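Ribosomal RNA small subunit methyltransferase D (Escherichia coli, PDB 2FPO) methylates N2 of guanine 966 of 16S rRNA in the assembled 30S particle, with S-adenosyl-L-methionine as methyl donor. Local coordinates at residues A[52-64]-A[72-84]. Sequence-based numbering, arbitrary orientation.
Sequences VIVDAQCLDCFAG and ALSRYAAGATLIE
Ile-53 packs against the C-terminal end of helix 67-74: with CG1 anti to the backbone N (chi1 -173°), its CD1 lies 3.9 Å from Ala-72 CB, while CG1 rests on Arg-75 CB. Within the type II turn from Ile-53 to Ala-56, Asp-55 N bonds almost straight to Tyr-76 O (2.8 Å), the carbonyl of the positive-phi residue in the Schellman motif closing that helix. Ala-56 O takes Ala-78 N and Gly-79 N, both weakly; Cys-58 N to Gly-79 O, Thr-81 N to Cys-58 O, Asp-60 N to Thr-81 O and Ile-83 N to Asp-60 O carry the parallel pairing on. Cys-58 SG rests against the methyls of both Ala-72 and Ala-77, 3.9 Å from Ala-77 CB. On the other face, Leu-59 CD1 packs 3.9 Å from both Thr-81 CG2 and Ile-83 CG1. Back on the face of Cys-58, Asp-60 CB meets Leu-82 CD2 at 3.6 Å. Beyond the strand, Ala-63 N binds Ile-83 O, and Gly-64 N meets Glu-84 OE1 (2.6 Å) on its anti side, 33° out of the carboxylate plane. With Glu-84 cut back to an alanine, Gly-64 N and Asp-86 N are likely to lose the carboxylate whose two oxygens they share. In the Rossmann-like methyltransferase sheet, strand 57-60 lies between 79-83 and 123-128, with helix 137-146 against Leu-59 and helix 87-99 against Ala-63.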
loop_
_atom_site.group_PDB
_atom_site.type_symbol
_atom_site.label_atom_id
_atom_site.label_comp_id
_atom_site.label_asym_id
_atom_site.label_seq_id
_atom_site.Cartn_x
_atom_site.Cartn_y
_atom_site.Cartn_z
ATOM N N VAL A 52 3.586 -8.951 -11.327
ATOM C CA VAL A 52 4.071 -9.438 -10.028
ATOM C C VAL A 52 2.968 -9.575 -8.964
ATOM O O VAL A 52 3.215 -10.085 -7.872
ATOM C CB VAL A 52 5.234 -8.585 -9.468
ATOM C CG1 VAL A 52 6.470 -8.684 -10.398
ATOM C CG2 VAL A 52 4.823 -7.138 -9.300
ATOM N N ILE A 53 1.768 -9.101 -9.294
ATOM C CA ILE A 53 0.673 -8.983 -8.332
ATOM C C ILE A 53 0.084 -10.369 -7.970
ATOM O O ILE A 53 -0.274 -10.595 -6.831
ATOM C CB ILE A 53 -0.446 -7.981 -8.840
ATOM C CG1 ILE A 53 -1.511 -7.733 -7.760
ATOM C CG2 ILE A 53 -1.093 -8.481 -10.129
ATOM C CD1 ILE A 53 -0.962 -7.006 -6.523
ATOM N N VAL A 54 0.029 -11.301 -8.938
ATOM C CA VAL A 54 -0.528 -12.638 -8.664
ATOM C C VAL A 54 0.377 -13.343 -7.667
ATOM O O VAL A 54 1.594 -13.432 -7.867
ATOM C CB VAL A 54 -0.777 -13.482 -9.949
ATOM C CG1 VAL A 54 -1.329 -14.943 -9.622
ATOM C CG2 VAL A 54 -1.741 -12.742 -10.884
ATOM N N ASP A 55 -0.238 -13.773 -6.565
ATOM C CA ASP A 55 0.420 -14.469 -5.467
ATOM C C ASP A 55 1.403 -13.630 -4.684
ATOM O O ASP A 55 2.193 -14.189 -3.946
ATOM C CB ASP A 55 1.111 -15.789 -5.898
ATOM C CG ASP A 55 0.128 -16.881 -6.318
ATOM O OD1 ASP A 55 -1.063 -16.804 -5.979
ATOM O OD2 ASP A 55 0.569 -17.845 -6.977
ATOM N N ALA A 56 1.371 -12.309 -4.844
ATOM C CA ALA A 56 2.204 -11.410 -4.027
ATOM C C ALA A 56 1.710 -11.308 -2.587
ATOM O O ALA A 56 0.511 -11.368 -2.341
ATOM C CB ALA A 56 2.263 -10.000 -4.642
ATOM N N GLN A 57 2.645 -11.153 -1.647
ATOM C CA GLN A 57 2.327 -10.752 -0.287
ATOM C C GLN A 57 2.466 -9.233 -0.208
ATOM O O GLN A 57 3.546 -8.671 -0.487
ATOM C CB GLN A 57 3.244 -11.462 0.712
ATOM C CG GLN A 57 2.611 -12.742 1.318
ATOM C CD GLN A 57 1.441 -12.457 2.315
ATOM O OE1 GLN A 57 0.703 -13.375 2.688
ATOM N NE2 GLN A 57 1.279 -11.187 2.736
ATOM N N CYS A 58 1.370 -8.575 0.180
ATOM C CA CYS A 58 1.256 -7.111 0.180
ATOM C C CYS A 58 1.057 -6.534 1.571
ATOM O O CYS A 58 0.328 -7.077 2.414
ATOM C CB CYS A 58 0.089 -6.647 -0.711
ATOM S SG CYS A 58 0.139 -7.319 -2.381
ATOM N N LEU A 59 1.713 -5.421 1.811
ATOM C CA LEU A 59 1.512 -4.715 3.066
ATOM C C LEU A 59 1.098 -3.283 2.732
ATOM O O LEU A 59 1.773 -2.592 1.972
ATOM C CB LEU A 59 2.810 -4.788 3.891
ATOM C CG LEU A 59 2.903 -3.868 5.116
ATOM C CD1 LEU A 59 1.972 -4.439 6.223
ATOM C CD2 LEU A 59 4.380 -3.765 5.545
ATOM N N ASP A 60 -0.025 -2.833 3.286
ATOM C CA ASP A 60 -0.464 -1.444 3.116
ATOM C C ASP A 60 -0.282 -0.709 4.457
ATOM O O ASP A 60 -1.026 -0.976 5.420
ATOM C CB ASP A 60 -1.925 -1.433 2.688
ATOM C CG ASP A 60 -2.376 -0.095 2.092
ATOM O OD1 ASP A 60 -1.775 0.968 2.358
ATOM O OD2 ASP A 60 -3.372 -0.118 1.365
ATOM N N CYS A 61 0.694 0.208 4.499
ATOM C CA CYS A 61 1.078 0.889 5.750
ATOM C C CYS A 61 0.070 1.885 6.303
ATOM O O CYS A 61 0.119 2.173 7.511
ATOM C CB CYS A 61 2.443 1.568 5.616
ATOM S SG CYS A 61 3.777 0.378 5.276
ATOM N N PHE A 62 -0.775 2.448 5.430
ATOM C CA PHE A 62 -1.789 3.459 5.804
ATOM C C PHE A 62 -2.944 3.127 4.899
ATOM O O PHE A 62 -3.164 3.802 3.862
ATOM C CB PHE A 62 -1.317 4.928 5.538
ATOM C CG PHE A 62 0.028 5.245 6.132
ATOM C CD1 PHE A 62 0.130 5.739 7.429
ATOM C CD2 PHE A 62 1.194 5.006 5.399
ATOM C CE1 PHE A 62 1.422 5.976 8.008
ATOM C CE2 PHE A 62 2.476 5.239 5.941
ATOM C CZ PHE A 62 2.591 5.746 7.245
ATOM N N ALA A 63 -3.661 2.069 5.255
ATOM C CA ALA A 63 -4.629 1.468 4.315
ATOM C C ALA A 63 -5.858 2.337 4.047
ATOM O O ALA A 63 -6.428 2.262 2.959
ATOM C CB ALA A 63 -5.025 0.054 4.760
ATOM N N GLY A 64 -6.248 3.160 5.016
ATOM C CA GLY A 64 -7.388 4.102 4.852
ATOM C C GLY A 64 -8.664 3.418 4.358
ATOM O O GLY A 64 -9.206 2.495 5.008
ATOM N N ALA A 72 -5.448 -4.901 -4.703
ATOM C CA ALA A 72 -4.418 -5.957 -4.699
ATOM C C ALA A 72 -5.029 -7.342 -4.520
ATOM O O ALA A 72 -4.744 -8.240 -5.302
ATOM C CB ALA A 72 -3.276 -5.678 -3.644
ATOM N N LEU A 73 -5.924 -7.509 -3.546
ATOM C CA LEU A 73 -6.592 -8.778 -3.342
ATOM C C LEU A 73 -7.449 -9.208 -4.528
ATOM O O LEU A 73 -7.530 -10.396 -4.855
ATOM C CB LEU A 73 -7.447 -8.738 -2.069
ATOM C CG LEU A 73 -6.580 -8.637 -0.815
ATOM C CD1 LEU A 73 -7.400 -7.963 0.311
ATOM C CD2 LEU A 73 -5.962 -9.998 -0.369
ATOM N N SER A 74 -8.104 -8.241 -5.148
ATOM C CA SER A 74 -8.939 -8.525 -6.294
ATOM C C SER A 74 -8.110 -9.177 -7.417
ATOM O O SER A 74 -8.551 -10.144 -8.051
ATOM C CB SER A 74 -9.602 -7.240 -6.784
ATOM O OG SER A 74 -10.551 -7.531 -7.795
ATOM N N ARG A 75 -6.897 -8.661 -7.603
ATOM C CA ARG A 75 -6.020 -9.047 -8.678
ATOM C C ARG A 75 -5.122 -10.223 -8.270
ATOM O O ARG A 75 -4.032 -10.439 -8.836
ATOM C CB ARG A 75 -5.229 -7.827 -9.122
ATOM C CG ARG A 75 -6.124 -6.686 -9.617
ATOM C CD ARG A 75 -5.277 -5.449 -9.899
ATOM N NE ARG A 75 -6.058 -4.263 -10.294
ATOM C CZ ARG A 75 -6.013 -3.672 -11.483
ATOM N NH1 ARG A 75 -5.241 -4.154 -12.458
ATOM N NH2 ARG A 75 -6.740 -2.577 -11.708
ATOM N N TYR A 76 -5.619 -10.969 -7.276
ATOM C CA TYR A 76 -5.096 -12.269 -6.870
ATOM C C TYR A 76 -3.750 -12.214 -6.149
ATOM O O TYR A 76 -2.971 -13.171 -6.210
ATOM C CB TYR A 76 -5.064 -13.253 -8.060
ATOM C CG TYR A 76 -6.416 -13.438 -8.732
ATOM C CD1 TYR A 76 -7.374 -14.298 -8.195
ATOM C CD2 TYR A 76 -6.734 -12.741 -9.907
ATOM C CE1 TYR A 76 -8.618 -14.478 -8.820
ATOM C CE2 TYR A 76 -7.977 -12.899 -10.533
ATOM C CZ TYR A 76 -8.910 -13.765 -9.985
ATOM O OH TYR A 76 -10.127 -13.920 -10.612
ATOM N N ALA A 77 -3.485 -11.109 -5.440
ATOM C CA ALA A 77 -2.497 -11.130 -4.370
ATOM C C ALA A 77 -2.772 -12.372 -3.526
ATOM O O ALA A 77 -3.922 -12.706 -3.296
ATOM C CB ALA A 77 -2.607 -9.863 -3.494
ATOM N N ALA A 78 -1.714 -13.043 -3.080
ATOM C CA ALA A 78 -1.807 -14.181 -2.160
ATOM C C ALA A 78 -2.313 -13.722 -0.791
ATOM O O ALA A 78 -3.149 -14.398 -0.159
ATOM C CB ALA A 78 -0.445 -14.848 -2.028
ATOM N N GLY A 79 -1.834 -12.563 -0.339
ATOM C CA GLY A 79 -2.283 -12.030 0.946
ATOM C C GLY A 79 -1.956 -10.545 1.112
ATOM O O GLY A 79 -1.096 -9.999 0.396
ATOM N N ALA A 80 -2.674 -9.906 2.036
ATOM C CA ALA A 80 -2.488 -8.481 2.344
ATOM C C ALA A 80 -2.694 -8.202 3.819
ATOM O O ALA A 80 -3.741 -8.531 4.405
ATOM C CB ALA A 80 -3.413 -7.610 1.526
ATOM N N THR A 81 -1.690 -7.587 4.411
ATOM C CA THR A 81 -1.803 -7.070 5.761
ATOM C C THR A 81 -2.018 -5.560 5.626
ATOM O O THR A 81 -1.241 -4.856 4.951
ATOM C CB THR A 81 -0.551 -7.393 6.563
ATOM O OG1 THR A 81 -0.455 -8.814 6.682
ATOM C CG2 THR A 81 -0.599 -6.742 7.966
ATOM N N LEU A 82 -3.113 -5.094 6.218
ATOM C CA LEU A 82 -3.574 -3.723 6.016
ATOM C C LEU A 82 -3.521 -2.972 7.350
ATOM O O LEU A 82 -4.224 -3.321 8.273
ATOM C CB LEU A 82 -5.003 -3.709 5.443
ATOM C CG LEU A 82 -5.214 -4.572 4.174
ATOM C CD1 LEU A 82 -6.693 -4.641 3.783
ATOM C CD2 LEU A 82 -4.380 -4.075 2.997
ATOM N N ILE A 83 -2.689 -1.940 7.424
ATOM C CA ILE A 83 -2.427 -1.241 8.682
ATOM C C ILE A 83 -3.153 0.122 8.671
ATOM O O ILE A 83 -3.018 0.884 7.716
ATOM C CB ILE A 83 -0.909 -0.971 8.945
ATOM C CG1 ILE A 83 -0.034 -2.221 8.715
ATOM C CG2 ILE A 83 -0.710 -0.426 10.407
ATOM C CD1 ILE A 83 -0.552 -3.464 9.465
ATOM N N GLU A 84 -3.932 0.399 9.714
ATOM C CA GLU A 84 -4.743 1.603 9.708
ATOM C C GLU A 84 -4.931 2.130 11.109
ATOM O O GLU A 84 -5.465 1.432 11.968
ATOM C CB GLU A 84 -6.093 1.375 8.986
ATOM C CG GLU A 84 -7.119 2.577 9.131
ATOM C CD GLU A 84 -6.570 3.896 8.582
ATOM O OE1 GLU A 84 -5.915 3.859 7.491
ATOM O OE2 GLU A 84 -6.741 4.968 9.242
HETATM O O HOH W 1 1.110 -9.992 5.232
#